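Side-chain contacts in epidermin decarboxylase (Staphylococcus epidermidis, PDB 1G63), which catalyses the FMN-dependent oxidative decarboxylation of the C-terminal cysteine of the epidermin precursor peptide, creating a carbon-carbon double bond: residues V15-I18 with N19-I22; T46-L49 with K50-D54; N66-N69 with I70-H74; I87-A91 with N92-D96; K128-D131 with L132-N136. All coordinates share one frame; numbering follows the deposited sequence.

Interaction 1 (V15-I18 with N19-I22)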
# COMPACT_ATOMS: atom_id res chain seq x y z
N VAL B 15 -27.44 -15.89 -0.56
CA VAL B 15 -27.34 -14.57 -1.17
C VAL B 15 -26.69 -14.73 -2.55
O VAL B 15 -26.79 -13.85 -3.40
CB VAL B 15 -26.50 -13.61 -0.30
CG1 VAL B 15 -25.05 -14.07 -0.27
CG2 VAL B 15 -26.62 -12.20 -0.83
N ILE B 16 -26.03 -15.87 -2.77
CA ILE B 16 -25.39 -16.13 -4.05
C ILE B 16 -26.41 -16.36 -5.16
O ILE B 16 -26.06 -16.36 -6.34
CB ILE B 16 -24.46 -17.37 -3.99
CG1 ILE B 16 -25.30 -18.65 -3.91
CG2 ILE B 16 -23.53 -17.27 -2.80
CD1 ILE B 16 -24.48 -19.92 -3.97
N ASN B 17 -27.67 -16.56 -4.78
CA ASN B 17 -28.74 -16.78 -5.75
C ASN B 17 -29.73 -15.61 -5.79
O ASN B 17 -30.79 -15.71 -6.40
CB ASN B 17 -29.51 -18.06 -5.40
CG ASN B 17 -28.68 -19.31 -5.61
OD1 ASN B 17 -28.86 -20.31 -4.90
ND2 ASN B 17 -27.78 -19.28 -6.59
N ILE B 18 -29.37 -14.50 -5.14
CA ILE B 18 -30.25 -13.34 -5.09
C ILE B 18 -30.59 -12.77 -6.47
O ILE B 18 -31.66 -12.19 -6.66
CB ILE B 18 -29.63 -12.21 -4.20
CG1 ILE B 18 -30.70 -11.18 -3.85
CG2 ILE B 18 -28.47 -11.52 -4.91
CD1 ILE B 18 -31.86 -11.74 -3.04
N ASN B 19 -29.70 -12.95 -7.44
CA ASN B 19 -29.94 -12.44 -8.78
C ASN B 19 -31.21 -13.02 -9.39
O ASN B 19 -31.91 -12.34 -10.15
CB ASN B 19 -28.74 -12.73 -9.69
CG ASN B 19 -28.39 -14.21 -9.75
OD1 ASN B 19 -27.93 -14.79 -8.76
ND2 ASN B 19 -28.62 -14.83 -10.90
N HIS B 20 -31.53 -14.27 -9.05
CA HIS B 20 -32.73 -14.92 -9.57
C HIS B 20 -34.00 -14.21 -9.11
O HIS B 20 -34.94 -14.05 -9.88
CB HIS B 20 -32.79 -16.38 -9.12
CG HIS B 20 -31.72 -17.23 -9.71
ND1 HIS B 20 -31.47 -17.29 -11.07
CD2 HIS B 20 -30.84 -18.08 -9.14
CE1 HIS B 20 -30.49 -18.14 -11.30
NE2 HIS B 20 -30.08 -18.63 -10.15
N TYR B 21 -34.02 -13.79 -7.85
CA TYR B 21 -35.19 -13.10 -7.32
C TYR B 21 -35.37 -11.75 -8.00
O TYR B 21 -36.49 -11.35 -8.29
CB TYR B 21 -35.05 -12.89 -5.81
CG TYR B 21 -35.23 -14.14 -4.98
CD1 TYR B 21 -34.16 -15.01 -4.77
CD2 TYR B 21 -36.46 -14.45 -4.42
CE1 TYR B 21 -34.33 -16.17 -4.01
CE2 TYR B 21 -36.64 -15.61 -3.66
CZ TYR B 21 -35.57 -16.46 -3.46
OH TYR B 21 -35.74 -17.60 -2.71
N ILE B 22 -34.26 -11.06 -8.24
CA ILE B 22 -34.30 -9.75 -8.86
C ILE B 22 -35.01 -9.73 -10.20
O ILE B 22 -36.01 -9.02 -10.37
CB ILE B 22 -32.88 -9.19 -9.04
CG1 ILE B 22 -32.21 -9.05 -7.67
CG2 ILE B 22 -32.93 -7.85 -9.75
CD1 ILE B 22 -30.75 -8.64 -7.73

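Interaction 2 (T46-L49 with K50-D54)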
# COMPACT_ATOMS: atom_id res chain seq x y z
N THR B 46 -20.90 -7.97 -5.40
CA THR B 46 -22.12 -7.17 -5.43
C THR B 46 -22.29 -6.26 -6.64
O THR B 46 -23.42 -5.95 -7.00
CB THR B 46 -22.26 -6.31 -4.15
OG1 THR B 46 -21.15 -5.41 -4.05
CG2 THR B 46 -22.31 -7.22 -2.91
N ASP B 47 -21.20 -5.85 -7.27
CA ASP B 47 -21.30 -4.97 -8.43
C ASP B 47 -22.05 -5.62 -9.59
O ASP B 47 -22.64 -4.92 -10.41
CB ASP B 47 -19.92 -4.50 -8.90
CG ASP B 47 -19.43 -3.28 -8.14
OD1 ASP B 47 -20.12 -2.24 -8.20
OD2 ASP B 47 -18.36 -3.35 -7.49
N VAL B 48 -22.02 -6.94 -9.65
CA VAL B 48 -22.71 -7.68 -10.71
C VAL B 48 -24.20 -7.43 -10.67
O VAL B 48 -24.86 -7.42 -11.71
CB VAL B 48 -22.45 -9.20 -10.59
CG1 VAL B 48 -23.40 -9.97 -11.48
CG2 VAL B 48 -21.03 -9.50 -10.99
N LEU B 49 -24.74 -7.24 -9.48
CA LEU B 49 -26.16 -6.98 -9.34
C LEU B 49 -26.60 -5.70 -10.05
O LEU B 49 -27.79 -5.50 -10.29
CB LEU B 49 -26.56 -6.93 -7.85
CG LEU B 49 -26.69 -8.27 -7.13
CD1 LEU B 49 -27.53 -9.21 -7.97
CD2 LEU B 49 -25.33 -8.89 -6.90
N LYS B 50 -25.65 -4.83 -10.38
CA LYS B 50 -25.98 -3.59 -11.09
C LYS B 50 -26.55 -3.94 -12.46
O LYS B 50 -27.25 -3.14 -13.07
CB LYS B 50 -24.73 -2.72 -11.30
CG LYS B 50 -24.30 -1.90 -10.11
CD LYS B 50 -23.03 -1.14 -10.45
CE LYS B 50 -22.54 -0.27 -9.30
NZ LYS B 50 -21.28 0.44 -9.66
N LEU B 51 -26.25 -5.15 -12.93
CA LEU B 51 -26.74 -5.60 -14.23
C LEU B 51 -28.19 -6.08 -14.22
O LEU B 51 -28.80 -6.22 -15.26
CB LEU B 51 -25.83 -6.72 -14.75
CG LEU B 51 -24.37 -6.33 -14.94
CD1 LEU B 51 -23.54 -7.57 -15.20
CD2 LEU B 51 -24.23 -5.33 -16.07
N PHE B 52 -28.73 -6.33 -13.03
CA PHE B 52 -30.10 -6.79 -12.92
C PHE B 52 -30.99 -5.81 -12.18
O PHE B 52 -32.17 -5.69 -12.49
CB PHE B 52 -30.16 -8.14 -12.21
CG PHE B 52 -29.24 -9.18 -12.78
CD1 PHE B 52 -27.89 -9.21 -12.42
CD2 PHE B 52 -29.71 -10.11 -13.70
CE1 PHE B 52 -27.03 -10.16 -12.96
CE2 PHE B 52 -28.85 -11.06 -14.25
CZ PHE B 52 -27.50 -11.08 -13.88
N CYS B 53 -30.43 -5.11 -11.21
CA CYS B 53 -31.17 -4.14 -10.42
C CYS B 53 -31.19 -2.75 -11.03
O CYS B 53 -30.32 -2.38 -11.82
CB CYS B 53 -30.58 -4.04 -9.00
SG CYS B 53 -31.02 -5.43 -7.93
N ASP B 54 -32.21 -1.97 -10.66
CA ASP B 54 -32.33 -0.61 -11.15
C ASP B 54 -31.28 0.24 -10.45
O ASP B 54 -30.65 1.10 -11.07
CB ASP B 54 -33.74 -0.08 -10.86
CG ASP B 54 -34.81 -0.79 -11.68
OD1 ASP B 54 -34.95 -0.46 -12.88
OD2 ASP B 54 -35.49 -1.68 -11.14

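Interaction 3 (N66-N69 with I70-H74). With FMN (flavin mononucleotide), chain M.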
# COMPACT_ATOMS: atom_id res chain seq x y z
N ASN B 66 -28.19 8.81 2.11
CA ASN B 66 -29.34 9.21 2.92
C ASN B 66 -30.35 8.07 3.11
O ASN B 66 -31.19 7.82 2.24
CB ASN B 66 -30.05 10.39 2.26
CG ASN B 66 -31.07 11.03 3.16
OD1 ASN B 66 -31.81 10.35 3.87
ND2 ASN B 66 -31.12 12.36 3.14
N HIS B 67 -30.28 7.39 4.25
CA HIS B 67 -31.16 6.27 4.54
C HIS B 67 -32.64 6.65 4.61
O HIS B 67 -33.52 5.83 4.31
CB HIS B 67 -30.74 5.60 5.85
CG HIS B 67 -30.71 6.53 7.02
ND1 HIS B 67 -31.76 6.65 7.91
CD2 HIS B 67 -29.78 7.44 7.41
CE1 HIS B 67 -31.47 7.58 8.79
NE2 HIS B 67 -30.28 8.08 8.51
N ILE B 68 -32.93 7.89 5.00
CA ILE B 68 -34.31 8.36 5.07
C ILE B 68 -34.92 8.41 3.68
O ILE B 68 -36.04 7.96 3.46
CB ILE B 68 -34.37 9.75 5.72
CG1 ILE B 68 -33.87 9.65 7.17
CG2 ILE B 68 -35.80 10.28 5.69
CD1 ILE B 68 -33.49 10.98 7.77
N ASN B 69 -34.17 8.96 2.73
CA ASN B 69 -34.62 9.04 1.35
C ASN B 69 -34.78 7.65 0.77
O ASN B 69 -35.72 7.39 0.02
CB ASN B 69 -33.62 9.84 0.51
CG ASN B 69 -33.67 11.32 0.81
OD1 ASN B 69 -32.80 12.08 0.37
ND2 ASN B 69 -34.69 11.75 1.57
N ILE B 70 -33.86 6.75 1.10
CA ILE B 70 -33.94 5.38 0.61
C ILE B 70 -35.27 4.76 1.04
O ILE B 70 -35.96 4.13 0.24
CB ILE B 70 -32.76 4.53 1.14
CG1 ILE B 70 -31.45 5.04 0.52
CG2 ILE B 70 -32.97 3.05 0.80
CD1 ILE B 70 -30.20 4.33 1.01
N VAL B 71 -35.64 4.97 2.29
CA VAL B 71 -36.88 4.43 2.82
C VAL B 71 -38.12 5.07 2.18
O VAL B 71 -39.08 4.36 1.84
CB VAL B 71 -36.94 4.61 4.36
CG1 VAL B 71 -38.34 4.26 4.88
CG2 VAL B 71 -35.89 3.70 5.01
N GLU B 72 -38.11 6.38 2.00
CA GLU B 72 -39.25 7.07 1.40
C GLU B 72 -39.40 6.70 -0.07
O GLU B 72 -40.51 6.74 -0.61
CB GLU B 72 -39.09 8.59 1.52
CG GLU B 72 -38.92 9.08 2.96
CD GLU B 72 -38.86 10.59 3.08
OE1 GLU B 72 -38.12 11.23 2.29
OE2 GLU B 72 -39.56 11.14 3.97
N ASN B 73 -38.30 6.32 -0.71
CA ASN B 73 -38.30 5.95 -2.12
C ASN B 73 -38.85 4.56 -2.40
O ASN B 73 -38.98 4.16 -3.55
CB ASN B 73 -36.88 6.04 -2.67
CG ASN B 73 -36.82 5.82 -4.17
OD1 ASN B 73 -35.86 5.22 -4.69
ND2 ASN B 73 -37.83 6.31 -4.89
N HIS B 74 -39.18 3.81 -1.35
CA HIS B 74 -39.71 2.47 -1.56
C HIS B 74 -41.01 2.19 -0.83
O HIS B 74 -41.26 2.71 0.25
CB HIS B 74 -38.67 1.41 -1.15
CG HIS B 74 -37.40 1.46 -1.94
ND1 HIS B 74 -36.37 2.33 -1.64
CD2 HIS B 74 -37.00 0.77 -3.03
CE1 HIS B 74 -35.39 2.18 -2.52
NE2 HIS B 74 -35.75 1.24 -3.37
N1 FMN M . -28.41 8.35 12.83
C2 FMN M . -28.99 8.95 13.92
O2 FMN M . -29.36 8.37 14.90
N3 FMN M . -29.19 10.36 13.89
C4 FMN M . -28.85 11.18 12.87
O4 FMN M . -29.10 12.39 12.95
C4A FMN M . -28.26 10.54 11.69
N5 FMN M . -27.85 11.26 10.65
C5A FMN M . -27.15 10.66 9.66
C6 FMN M . -26.61 11.46 8.56
C7 FMN M . -26.02 10.91 7.45
C7M FMN M . -25.44 11.80 6.33
C8 FMN M . -25.69 9.47 7.46
C8M FMN M . -24.91 8.84 6.34
C9 FMN M . -26.22 8.69 8.48
C9A FMN M . -26.94 9.22 9.58
N10 FMN M . -27.48 8.47 10.65
C10 FMN M . -28.05 9.08 11.77
C1' FMN M . -27.29 7.00 10.69
C2' FMN M . -26.04 6.66 11.53
O2' FMN M . -24.83 7.27 11.07
C3' FMN M . -25.83 5.15 11.57
O3' FMN M . -26.99 4.52 12.19
C4' FMN M . -24.58 4.67 12.28
O4' FMN M . -24.39 3.25 12.08
C5' FMN M . -24.54 4.98 13.77
O5' FMN M . -23.27 4.60 14.33
P FMN M . -22.75 5.08 15.74
O1P FMN M . -23.77 4.68 16.72
O2P FMN M . -22.51 6.55 15.70
O3P FMN M . -21.39 4.31 15.94

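Interaction 4 (I87-A91 with N92-D96). With FMN (flavin mononucleotide), chain M.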
# COMPACT_ATOMS: atom_id res chain seq x y z
N ILE B 87 -31.71 -10.27 11.83
CA ILE B 87 -33.03 -10.36 12.42
C ILE B 87 -32.93 -9.90 13.88
O ILE B 87 -33.69 -9.05 14.33
CB ILE B 87 -33.57 -11.80 12.38
CG1 ILE B 87 -33.92 -12.19 10.94
CG2 ILE B 87 -34.79 -11.95 13.28
CD1 ILE B 87 -34.29 -13.67 10.77
N ASN B 88 -31.96 -10.44 14.60
CA ASN B 88 -31.77 -10.08 16.00
C ASN B 88 -31.35 -8.62 16.21
O ASN B 88 -31.70 -8.01 17.21
CB ASN B 88 -30.77 -11.05 16.63
CG ASN B 88 -31.31 -12.48 16.70
OD1 ASN B 88 -30.55 -13.45 16.75
ND2 ASN B 88 -32.63 -12.60 16.69
N LYS B 89 -30.60 -8.06 15.27
CA LYS B 89 -30.21 -6.66 15.37
C LYS B 89 -31.44 -5.78 15.19
O LYS B 89 -31.68 -4.85 15.95
CB LYS B 89 -29.18 -6.31 14.29
CG LYS B 89 -27.75 -6.72 14.60
CD LYS B 89 -26.85 -6.24 13.47
CE LYS B 89 -25.38 -6.34 13.84
NZ LYS B 89 -24.55 -5.81 12.73
N ILE B 90 -32.23 -6.07 14.16
CA ILE B 90 -33.43 -5.29 13.90
C ILE B 90 -34.37 -5.32 15.10
O ILE B 90 -34.89 -4.29 15.51
CB ILE B 90 -34.17 -5.81 12.66
CG1 ILE B 90 -33.28 -5.67 11.43
CG2 ILE B 90 -35.48 -5.05 12.48
CD1 ILE B 90 -33.86 -6.25 10.16
N ALA B 91 -34.56 -6.51 15.66
CA ALA B 91 -35.42 -6.68 16.82
C ALA B 91 -34.96 -5.82 18.01
O ALA B 91 -35.79 -5.37 18.80
CB ALA B 91 -35.45 -8.15 17.23
N ASN B 92 -33.65 -5.60 18.13
CA ASN B 92 -33.12 -4.80 19.22
C ASN B 92 -32.80 -3.35 18.83
O ASN B 92 -32.22 -2.61 19.60
CB ASN B 92 -31.86 -5.44 19.81
CG ASN B 92 -32.16 -6.71 20.58
OD1 ASN B 92 -32.02 -7.82 20.06
ND2 ASN B 92 -32.57 -6.56 21.84
N GLY B 93 -33.19 -2.96 17.62
CA GLY B 93 -32.95 -1.59 17.18
C GLY B 93 -31.50 -1.27 16.87
O GLY B 93 -31.12 -0.11 16.72
N ILE B 94 -30.67 -2.30 16.76
CA ILE B 94 -29.27 -2.07 16.45
C ILE B 94 -29.11 -1.80 14.97
O ILE B 94 -29.49 -2.61 14.13
CB ILE B 94 -28.43 -3.27 16.86
CG1 ILE B 94 -28.45 -3.36 18.38
CG2 ILE B 94 -26.99 -3.13 16.37
CD1 ILE B 94 -27.83 -4.57 18.87
N CYS B 95 -28.56 -0.63 14.66
CA CYS B 95 -28.37 -0.22 13.28
C CYS B 95 -26.95 0.30 13.06
O CYS B 95 -26.73 1.50 12.88
CB CYS B 95 -29.41 0.84 12.90
SG CYS B 95 -29.78 2.03 14.20
N ASP B 96 -25.99 -0.63 13.04
CA ASP B 96 -24.58 -0.28 12.87
C ASP B 96 -24.02 -0.34 11.44
O ASP B 96 -22.81 -0.22 11.24
CB ASP B 96 -23.71 -1.13 13.81
CG ASP B 96 -23.92 -2.62 13.64
OD1 ASP B 96 -24.64 -3.05 12.71
OD2 ASP B 96 -23.35 -3.37 14.44
N1 FMN M . -28.41 8.35 12.83
C2 FMN M . -28.99 8.95 13.92
O2 FMN M . -29.36 8.37 14.90
N3 FMN M . -29.19 10.36 13.89
C4 FMN M . -28.85 11.18 12.87
O4 FMN M . -29.10 12.39 12.95
C4A FMN M . -28.26 10.54 11.69
N5 FMN M . -27.85 11.26 10.65
C5A FMN M . -27.15 10.66 9.66
C6 FMN M . -26.61 11.46 8.56
C7 FMN M . -26.02 10.91 7.45
C7M FMN M . -25.44 11.80 6.33
C8 FMN M . -25.69 9.47 7.46
C8M FMN M . -24.91 8.84 6.34
C9 FMN M . -26.22 8.69 8.48
C9A FMN M . -26.94 9.22 9.58
N10 FMN M . -27.48 8.47 10.65
C10 FMN M . -28.05 9.08 11.77
C1' FMN M . -27.29 7.00 10.69
C2' FMN M . -26.04 6.66 11.53
O2' FMN M . -24.83 7.27 11.07
C3' FMN M . -25.83 5.15 11.57
O3' FMN M . -26.99 4.52 12.19
C4' FMN M . -24.58 4.67 12.28
O4' FMN M . -24.39 3.25 12.08
C5' FMN M . -24.54 4.98 13.77
O5' FMN M . -23.27 4.60 14.33
P FMN M . -22.75 5.08 15.74
O1P FMN M . -23.77 4.68 16.72
O2P FMN M . -22.51 6.55 15.70
O3P FMN M . -21.39 4.31 15.94

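Interaction 5 (K128-D131 with L132-N136)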
# COMPACT_ATOMS: atom_id res chain seq x y z
N LYS B 128 -37.28 -15.46 20.45
CA LYS B 128 -37.86 -14.45 21.31
C LYS B 128 -37.92 -13.12 20.55
O LYS B 128 -38.87 -12.36 20.68
CB LYS B 128 -37.02 -14.32 22.58
CG LYS B 128 -37.59 -13.38 23.62
CD LYS B 128 -37.10 -13.77 25.02
CE LYS B 128 -37.67 -15.12 25.45
NZ LYS B 128 -37.32 -15.49 26.86
N ASN B 129 -36.89 -12.87 19.74
CA ASN B 129 -36.82 -11.65 18.94
C ASN B 129 -37.81 -11.68 17.78
O ASN B 129 -38.37 -10.65 17.39
CB ASN B 129 -35.40 -11.46 18.40
CG ASN B 129 -34.43 -10.96 19.45
OD1 ASN B 129 -33.22 -11.07 19.30
ND2 ASN B 129 -34.96 -10.38 20.53
N ILE B 130 -38.03 -12.87 17.22
CA ILE B 130 -38.97 -13.01 16.12
C ILE B 130 -40.38 -12.70 16.61
O ILE B 130 -41.17 -12.08 15.90
CB ILE B 130 -38.92 -14.44 15.52
CG1 ILE B 130 -37.65 -14.58 14.68
CG2 ILE B 130 -40.16 -14.70 14.68
CD1 ILE B 130 -37.52 -15.89 13.98
N ASP B 131 -40.68 -13.14 17.82
CA ASP B 131 -41.99 -12.87 18.41
C ASP B 131 -42.10 -11.37 18.60
O ASP B 131 -43.11 -10.75 18.25
CB ASP B 131 -42.12 -13.57 19.76
CG ASP B 131 -42.24 -15.08 19.63
OD1 ASP B 131 -42.01 -15.78 20.65
OD2 ASP B 131 -42.56 -15.57 18.52
N LEU B 132 -41.04 -10.77 19.13
CA LEU B 132 -41.02 -9.34 19.37
C LEU B 132 -41.30 -8.56 18.08
O LEU B 132 -42.07 -7.60 18.07
CB LEU B 132 -39.67 -8.93 19.95
CG LEU B 132 -39.55 -7.48 20.42
CD1 LEU B 132 -40.62 -7.18 21.46
CD2 LEU B 132 -38.16 -7.26 21.00
N LEU B 133 -40.69 -8.99 16.98
CA LEU B 133 -40.87 -8.33 15.70
C LEU B 133 -42.31 -8.43 15.21
O LEU B 133 -42.90 -7.44 14.76
CB LEU B 133 -39.93 -8.94 14.66
CG LEU B 133 -38.44 -8.63 14.80
CD1 LEU B 133 -37.63 -9.55 13.90
CD2 LEU B 133 -38.17 -7.17 14.48
N LYS B 134 -42.87 -9.63 15.29
CA LYS B 134 -44.24 -9.87 14.86
C LYS B 134 -45.26 -9.07 15.69
O LYS B 134 -46.20 -8.50 15.14
CB LYS B 134 -44.55 -11.37 14.94
CG LYS B 134 -43.85 -12.19 13.89
CD LYS B 134 -44.19 -13.67 14.01
CE LYS B 134 -43.66 -14.44 12.82
NZ LYS B 134 -43.94 -15.90 12.90
N ASN B 135 -45.07 -9.04 17.00
CA ASN B 135 -45.98 -8.31 17.88
C ASN B 135 -45.79 -6.81 17.74
O ASN B 135 -46.35 -6.04 18.51
CB ASN B 135 -45.75 -8.72 19.34
CG ASN B 135 -46.07 -10.18 19.59
OD1 ASN B 135 -45.77 -10.72 20.66
ND2 ASN B 135 -46.70 -10.84 18.62
N ASN B 136 -45.00 -6.39 16.77
CA ASN B 136 -44.75 -4.98 16.55
C ASN B 136 -44.90 -4.55 15.10
O ASN B 136 -44.27 -3.59 14.66
CB ASN B 136 -43.36 -4.60 17.07
CG ASN B 136 -43.36 -4.37 18.57
OD1 ASN B 136 -43.87 -3.36 19.06
ND2 ASN B 136 -42.78 -5.32 19.32

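Interaction 1 (V15-I18 with N19-I22)
Ile16 meets the following turn through its carbonyl oxygen, which sits 3.4 Å from Asn19 OD1; both are acceptors, so this is proximity and not a bond. Asn19 reaches back there because its CG stands between its own backbone N and carbonyl carbon (chi1 56°). Next comes Asn17, whose side chain lies alongside that of His20, pointing the same way, with CB 4.0 Å from His20 CD2 and the amide and imidazole planes 40° apart. Asn17 O also takes the backbone N-H of His20 at 3.1 Å, the donor standing well above the carbonyl plane. One face of that imidazole carries Asn19 ND2, offset toward the rim. The turn leads into helix 18-25, which follows strand 5-9 of the parallel, Rossmann-like sheet and the loop where Thr10 to Ile13 line an FMN pocket. The flank carrying Asn17, Asn19 and His20 is a subunit interface: His20 NE2 is hydrogen-bonded to His20 NE2 of the second subunit, and Asn17 packs on that same histidine. Ile18 turns the other way, against Ile7 and Ile34 of the sheet. Its carbonyl receives Ile22 N at 3.2 Å in the carbonyl plane, and Tyr21 N only weakly. Ile22 CG1 rests 3.3 Å from Ile18 O, while the Tyr21 ring turns its edge to the carbonyls of Asn17 and Ile18 and sends OH to Pro163 O.

Interaction 2 (T46-L49 with K50-D54)
From Thr46 to Leu51 the backbone winds as a 3-10 helix, so carbonyls are met three residues on: Asp47 O by Lys50 N at 3.0 Å, and Val48 O by Leu51 N at 2.9 Å. Both donors stand well above the carbonyl planes. Leu49 O ends the run with two donors, Phe52 N from above its plane and Cys53 N at 2.8 Å, nearly along the C=O axis. Val48 and Phe52 lie side by side, Val48 CG1 touching the ring edge in plane, 3.9 Å from Phe52 CE1. The same edge passes near Val48 O. Leu49 turns to the core, packing on Ile18 and Ile22 of helix 18-25 and on Phe36. Outside, Leu51 lies against a bound FMN and Leu64 of the third subunit, and Phe52 against Ile16 of the second. Across the outer surface the fully extended Lys50 chain runs alongside Asp47, bringing NZ to 3.3 Å from Asp47 OD1. With Lys50 CE equally close to that oxygen, and the lysine exposed, the hydrogen bond within this salt bridge is weak. The chemistry therefore suggests that the turn is held mainly by its backbone bonds and apolar flank, the charge pair probably adding little.

Interaction 3 (N66-N69 with I70-H74)
Asn66 and Ile70 open a local, turn-to-turn contact in the short, N-capped helix 67-72, which leads toward strand 76-82 of the Rossmann-like sheet and places an active-site histidine against FMN. Asn66 O receives Ile70 N at 3.1 Å, in the carbonyl plane. As the N-cap, Asn66 accepts Asn69 N on OD1 at 3.0 Å, the N-H pointing nearly straight at it (162°) from above the amide plane. His67 looks away from the turn toward the flavin. Its CG stands between backbone N and carbonyl carbon (chi1 57°), and the imidazole reaches the isoalloxazine with NE2 3.5 Å from FMN N10 and CD2 3.9 Å from FMN C9. A weak hydrogen bond between His67 ND1 and Thr105 OG1 backs the ring, and Met120 of the fourth subunit packs on it. That subunit also supplies many of this FMN's hydrogen bonds, so two chains share the site. Facing the fourth subunit, where they pack on its Asn117 and Arg119, Ile68 and Glu72 run side by side, Ile68 CG2 4.0 Å from Glu72 CD. The Asn69 amide crosses Glu72 with its plane only 16° from the carboxylate's. Ile70 CG1 lies 3.3 Å from Asn66 O. The His74 ring swings back toward the helix: ND1 donates to Ile70 O at 2.6 Å with the oxygen in the ring plane, while NE2 is bound to Asn33 OD1.

Interaction 4 (I87-A91 with N92-D96)
Lys89 O is the point where helix 84-91 closes: Ile94 N reaches it at 2.9 Å while Gly93 N binds Ile90 O at 3.0 Å. Together these bonds form a Schellman motif with Gly93, at positive phi, as its C-prime residue. This is the tight, buried part. Asn92 N adds a bond to Asn88 O and a weak one to Lys89 O, and the Ala91 and Asn92 side chains are packed against Asn129 of helix 124-134. Side-chain contact across the turn is looser. Lys89 and Ile94 cross at about a right angle, meeting with Lys89 CB and Ile94 CB 4.1 Å apart, and the extended lysine chain then runs on toward Asp96, the one touching residue that is partly exposed. There the grip tightens again: Lys89 NZ lies 2.8 Å from Asp96 OD1, on the syn lone pair, and makes a weaker contact with OD2. The carboxylate faces the ammonium because Asp96 CG sits between its backbone N and carbonyl carbon (chi1 55°). Just before it, Cys95 O accepts two ribityl hydroxyls, FMN O4' at 3.0 Å and FMN O3' at 3.1 Å, of a cofactor also bound by the fourth subunit. The buried lysine thus finds a countercharge seven residues on, Asp96 of the fifth subunit also packs on it, and the salt bridge probably steadies the loop that offers Cys95 O to the flavin.

Interaction 5 (K128-D131 with L132-N136)
Asn135 lays a face of its side-chain amide over Asp131 O: Asn135 CG is 3.3 Å from Asp131 O, and the amide's OD1 and ND2 are about equally far from that oxygen. The same oxygen takes Asn135 N at 2.9 Å, the donor nearly in line with the carbonyl bond. A second amide, that of Asn136, uses its edge instead: ND2 donates to Leu132 O at 2.7 Å, the oxygen lying in the amide plane and the N-H almost straight (167°). The Asp131 carboxylate stays apart from the neighbouring charge, OD2 being 5.8 Å from Lys134 NZ, too far for a bond though perhaps near enough for some attraction. All this belongs to the C-terminal end of helix 124-134, one of the helices flanking the parallel sheet. Asn135 is the first residue to leave helical angles, and Asn136 folds its side chain back to take a carbonyl of the last turn. Upstream the pattern is regular, with Leu133 N to Asn129 O at 2.9 Å and Lys134 N to Ile130 O at 3.0 Å. Ile130 and Lys134 lie side by side pointing the same way; Ile130 CG2, anti to the backbone N, comes 4.0 Å from Lys134 CE. On the inner face Leu133 places CG 3.3 Å from Asn129 O and packs on Ile87 and Val140, whereas Leu132 meets Lys128 of the fourth subunit.

The five contacts follow one another along the chain, each closing before the next opens, round the parallel Rossmann-like sheet. Interactions 1 and 2, centres about 10 Å apart, touch directly: Ile22 packs on Leu49 and Cys53, joining helix 18-25 to the loop before strand 56-57, and both meet the second subunit. Interactions 4 and 5, centres about 12 Å apart, form another pair, with Asn129 and Leu133 of helix 124-134 against Ala91 of helix 84-91, and both touch the fifth subunit. Interaction 3 touches neither pair. Centres of interactions 2 and 5 lie about 32 Å apart. In interactions 3 and 4, contacts with FMN and with the fourth subunit fall on the same local turns.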